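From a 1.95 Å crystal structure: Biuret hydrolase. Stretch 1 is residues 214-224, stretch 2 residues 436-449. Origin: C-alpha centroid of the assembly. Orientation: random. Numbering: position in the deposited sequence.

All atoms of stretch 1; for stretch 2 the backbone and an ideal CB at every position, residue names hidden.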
# COMPACT_ATOMS: atom_id res chain seq x y z
N ASP A 214 15.02 21.11 -24.13
CA ASP A 214 16.22 21.67 -24.74
C ASP A 214 16.97 22.66 -23.86
O ASP A 214 18.02 23.19 -24.26
CB ASP A 214 15.86 22.30 -26.07
CG ASP A 214 15.03 23.58 -25.92
OD1 ASP A 214 14.58 24.00 -24.79
OD2 ASP A 214 14.79 24.18 -26.97
N SER A 215 16.44 22.93 -22.68
CA SER A 215 17.01 23.92 -21.78
C SER A 215 16.38 23.75 -20.42
O SER A 215 15.28 23.17 -20.31
CB SER A 215 16.73 25.34 -22.26
OG SER A 215 15.33 25.51 -22.38
N VAL A 216 17.05 24.26 -19.39
CA VAL A 216 16.47 24.18 -18.07
C VAL A 216 15.19 25.06 -17.91
O VAL A 216 14.27 24.70 -17.16
CB VAL A 216 17.56 24.38 -16.96
CG1 VAL A 216 17.97 25.83 -16.86
CG2 VAL A 216 17.00 23.86 -15.61
N GLU A 217 15.11 26.18 -18.64
CA GLU A 217 13.91 27.00 -18.68
C GLU A 217 12.75 26.21 -19.24
O GLU A 217 11.65 26.32 -18.75
CB GLU A 217 14.08 28.27 -19.56
CG GLU A 217 15.02 29.31 -19.01
CD GLU A 217 16.50 29.07 -19.37
OE1 GLU A 217 16.90 27.99 -19.90
OE2 GLU A 217 17.31 30.00 -19.10
N GLY A 218 13.03 25.42 -20.29
CA GLY A 218 12.03 24.50 -20.87
C GLY A 218 11.44 23.57 -19.83
O GLY A 218 10.23 23.38 -19.79
N LEU A 219 12.31 22.96 -18.99
CA LEU A 219 11.83 22.13 -17.91
C LEU A 219 10.92 22.89 -16.99
O LEU A 219 9.79 22.42 -16.68
CB LEU A 219 12.97 21.53 -17.11
CG LEU A 219 13.91 20.56 -17.74
CD1 LEU A 219 14.90 20.15 -16.67
CD2 LEU A 219 13.25 19.35 -18.38
N ALA A 220 11.35 24.08 -16.55
CA ALA A 220 10.62 24.84 -15.53
C ALA A 220 9.27 25.29 -16.03
O ALA A 220 8.26 25.19 -15.31
CB ALA A 220 11.44 26.03 -15.02
N LEU A 221 9.24 25.78 -17.28
CA LEU A 221 7.99 26.28 -17.89
C LEU A 221 6.98 25.14 -18.04
O LEU A 221 5.81 25.34 -17.76
CB LEU A 221 8.21 26.91 -19.30
CG LEU A 221 8.93 28.26 -19.27
CD1 LEU A 221 9.55 28.52 -20.60
CD2 LEU A 221 8.01 29.38 -18.91
N ALA A 222 7.45 23.97 -18.49
CA ALA A 222 6.55 22.83 -18.75
C ALA A 222 6.04 22.28 -17.42
O ALA A 222 4.87 22.00 -17.26
CB ALA A 222 7.29 21.79 -19.54
N TYR A 223 6.97 22.12 -16.48
CA TYR A 223 6.63 21.71 -15.11
C TYR A 223 5.59 22.63 -14.48
O TYR A 223 4.56 22.17 -14.01
CB TYR A 223 7.89 21.63 -14.27
CG TYR A 223 7.71 21.45 -12.79
CD1 TYR A 223 6.97 20.41 -12.29
CD2 TYR A 223 8.27 22.35 -11.89
CE1 TYR A 223 6.79 20.25 -10.90
CE2 TYR A 223 8.18 22.17 -10.52
CZ TYR A 223 7.39 21.12 -10.03
OH TYR A 223 7.21 20.97 -8.70
N ASP A 224 5.79 23.93 -14.52
CA ASP A 224 4.75 24.87 -13.99
C ASP A 224 3.37 24.75 -14.65
O ASP A 224 2.36 24.65 -13.97
CB ASP A 224 5.21 26.32 -14.02
CG ASP A 224 6.27 26.62 -12.91
OD1 ASP A 224 6.77 25.65 -12.18
OD2 ASP A 224 6.66 27.84 -12.82
N UNK A 436 11.02 19.56 -3.39
CA UNK A 436 11.99 20.64 -3.59
C UNK A 436 12.52 20.68 -5.02
O UNK A 436 13.67 21.05 -5.26
CB UNK A 436 13.16 20.48 -2.61
N UNK A 437 11.65 20.39 -6.00
CA UNK A 437 11.98 20.53 -7.43
C UNK A 437 12.65 21.87 -7.75
O UNK A 437 13.58 21.89 -8.55
CB UNK A 437 10.71 20.38 -8.27
N UNK A 438 12.20 22.97 -7.16
CA UNK A 438 12.79 24.28 -7.51
C UNK A 438 14.25 24.41 -7.10
O UNK A 438 14.99 25.11 -7.78
CB UNK A 438 11.99 25.40 -6.85
N UNK A 439 14.72 23.67 -6.08
CA UNK A 439 16.18 23.59 -5.80
C UNK A 439 16.95 22.89 -6.90
O UNK A 439 18.02 23.32 -7.29
CB UNK A 439 16.43 22.86 -4.48
N UNK A 440 16.44 21.75 -7.35
CA UNK A 440 17.07 21.02 -8.47
C UNK A 440 17.18 21.95 -9.68
O UNK A 440 18.21 21.98 -10.38
CB UNK A 440 16.27 19.77 -8.83
N UNK A 441 16.11 22.67 -9.95
CA UNK A 441 16.06 23.55 -11.13
C UNK A 441 16.98 24.74 -10.98
O UNK A 441 17.66 25.13 -11.97
CB UNK A 441 14.63 24.04 -11.38
N UNK A 442 17.03 25.33 -9.78
CA UNK A 442 18.01 26.40 -9.48
C UNK A 442 19.45 25.96 -9.70
O UNK A 442 20.27 26.71 -10.25
CB UNK A 442 17.85 26.87 -8.03
N UNK A 443 19.78 24.75 -9.27
CA UNK A 443 21.11 24.21 -9.46
C UNK A 443 21.39 23.98 -10.95
O UNK A 443 22.49 24.25 -11.46
CB UNK A 443 21.27 22.91 -8.67
N UNK A 444 20.39 23.47 -11.66
CA UNK A 444 20.52 23.31 -13.09
C UNK A 444 20.84 24.60 -13.83
O UNK A 444 21.67 24.61 -14.75
CB UNK A 444 19.23 22.71 -13.65
N UNK A 445 20.16 25.66 -13.43
CA UNK A 445 20.33 26.96 -14.05
C UNK A 445 21.79 27.50 -13.86
O UNK A 445 22.38 28.05 -14.80
CB UNK A 445 19.31 27.94 -13.46
N UNK A 446 22.37 27.30 -12.68
CA UNK A 446 23.78 27.63 -12.46
C UNK A 446 24.68 26.81 -13.39
O UNK A 446 25.59 27.38 -14.01
CB UNK A 446 24.16 27.38 -11.00
N UNK A 447 24.41 25.50 -13.55
CA UNK A 447 25.22 24.74 -14.47
C UNK A 447 25.09 25.25 -15.90
O UNK A 447 26.07 25.27 -16.65
CB UNK A 447 24.84 23.26 -14.40
N UNK A 448 23.87 25.61 -16.30
CA UNK A 448 23.62 26.12 -17.62
C UNK A 448 24.32 27.46 -17.88
O UNK A 448 24.92 27.64 -18.94
CB UNK A 448 22.11 26.26 -17.83
N UNK A 449 24.24 28.36 -16.92
CA UNK A 449 24.85 29.71 -17.04
C UNK A 449 26.36 29.67 -17.22
O UNK A 449 26.89 30.47 -17.95
CB UNK A 449 24.52 30.55 -15.80

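Two helices, 216-224 and 437-449, run nearly antiparallel at 156°, their axes 10.0 Å apart at closest approach, so the start of the first lies against the end of the second.

Position 436 precedes the helix, and its CB points away from stretch 1. A small polar residue often serves at such an N-cap; Asn436 is found, though its side chain makes no capping bond.

At 437 CB points toward stretch 1 and its ideal position lies 3.6 Å from Tyr223 OH. Polar or medium-sized apolar chains could sit beside the phenol. The residue is Glu437, whose CD comes 3.3 Å from Tyr223 OH, its CG lying obliquely by the ring; its carboxylate oxygens are hydrogen-bonded elsewhere in the structure.

Positions 438, 439 and 440 find nothing of stretch 1 within reach of CB, which therefore sets little preference; they are Ser438, Leu439 and Cys440.

Position 441 has a sideways CB, 4.9 Å from Val216 CG2 and 5.2 Å from Ala220 CB, beside a hollow lined by Val216, Leu219, Ala220 and Tyr223. A flexible apolar chain such as leucine, isoleucine or methionine could reach in. Leu441 does so as a knob: its CD2 lies 3.9 Å from Val216 CG2 and 4.0 Å from Leu219 CB, while CD1 packs 4.0 Å from Tyr223 CD2.

At 442 and 443 CB points away, so stretch 1 exerts no selection; these are Arg442 and Ala443.

Position 444 is the tight one. An ideal CB would stand only 3.2 Å from Val216 CG2, which argues for glycine. Gly444 it is, and it helps form the hole into which Val216 fits, together with 441, 445 and 448.

At 445 the sideways CB is 4.2 Å from Val216 CG1, and Glu217 lies nearby. A long chain with an aliphatic stem and a polar or basic end would suit. Lys445 packs its CD 3.9 Å from Val216 CG1. Its NZ stays 4.2 Å from Glu217 OE2, beyond a salt bridge, and instead bridges to 449.

Positions 446 and 447 are out of reach: Val446 and Leu447.

At 448 CB points toward stretch 1, 4.3 Å from Val216 CG1. The free Val216 N offers a donor and Glu217 a carboxylate, so a long amide with both donor and acceptor is ideal. Gln448 accepts from Val216 N at OE1 (3.0 Å) and donates from NE2 to Glu217 OE1 (2.9 Å), both bonds nearly linear.

Position 449 has no stretch 1 atom near CB, so polar residues are acceptable. Asp449 OD1 receives Lys445 NZ at 2.8 Å in a salt bridge one helical turn away.

Stretch 2 (436-449) NESLCLRAGKVLQD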
# COMPACT_ATOMS: atom_id res chain seq x y z
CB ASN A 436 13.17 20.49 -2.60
CG ASN A 436 12.83 20.96 -1.20
OD1 ASN A 436 11.79 21.49 -0.98
ND2 ASN A 436 13.75 20.77 -0.27
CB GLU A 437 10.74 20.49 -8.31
CG GLU A 437 10.07 19.13 -8.51
CD GLU A 437 9.11 18.68 -7.39
OE1 GLU A 437 9.19 19.15 -6.21
OE2 GLU A 437 8.30 17.79 -7.68
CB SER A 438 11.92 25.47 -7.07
OG SER A 438 12.01 25.54 -5.70
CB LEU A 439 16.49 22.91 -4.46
CG LEU A 439 15.92 23.63 -3.21
CD1 LEU A 439 16.38 22.95 -1.92
CD2 LEU A 439 16.43 25.05 -3.20
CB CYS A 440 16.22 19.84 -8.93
SG CYS A 440 15.74 18.66 -7.69
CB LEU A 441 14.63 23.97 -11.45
CG LEU A 441 13.72 22.82 -11.94
CD1 LEU A 441 12.23 23.13 -11.68
CD2 LEU A 441 14.00 22.60 -13.42
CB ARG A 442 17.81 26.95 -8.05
CG ARG A 442 16.63 27.87 -7.96
CD ARG A 442 16.23 28.15 -6.53
NE ARG A 442 17.32 28.65 -5.68
CZ ARG A 442 17.25 28.77 -4.33
NH1 ARG A 442 16.19 28.41 -3.66
NH2 ARG A 442 18.25 29.22 -3.63
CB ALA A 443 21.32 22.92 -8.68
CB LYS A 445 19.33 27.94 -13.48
CG LYS A 445 19.37 29.35 -14.08
CD LYS A 445 19.25 29.28 -15.60
CE LYS A 445 18.66 30.57 -16.17
NZ LYS A 445 19.63 31.67 -16.01
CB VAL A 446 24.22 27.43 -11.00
CG1 VAL A 446 25.77 27.57 -10.84
CG2 VAL A 446 23.48 28.42 -10.11
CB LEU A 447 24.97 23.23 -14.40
CG LEU A 447 25.33 22.52 -13.09
CD1 LEU A 447 24.96 21.04 -13.17
CD2 LEU A 447 26.80 22.66 -12.70
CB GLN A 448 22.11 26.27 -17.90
CG GLN A 448 21.81 26.47 -19.39
CD GLN A 448 20.33 26.53 -19.65
OE1 GLN A 448 19.69 25.54 -19.96
NE2 GLN A 448 19.78 27.71 -19.49
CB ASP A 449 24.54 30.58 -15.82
CG ASP A 449 23.06 31.06 -15.78
OD1 ASP A 449 22.25 30.89 -16.74
OD2 ASP A 449 22.70 31.61 -14.72
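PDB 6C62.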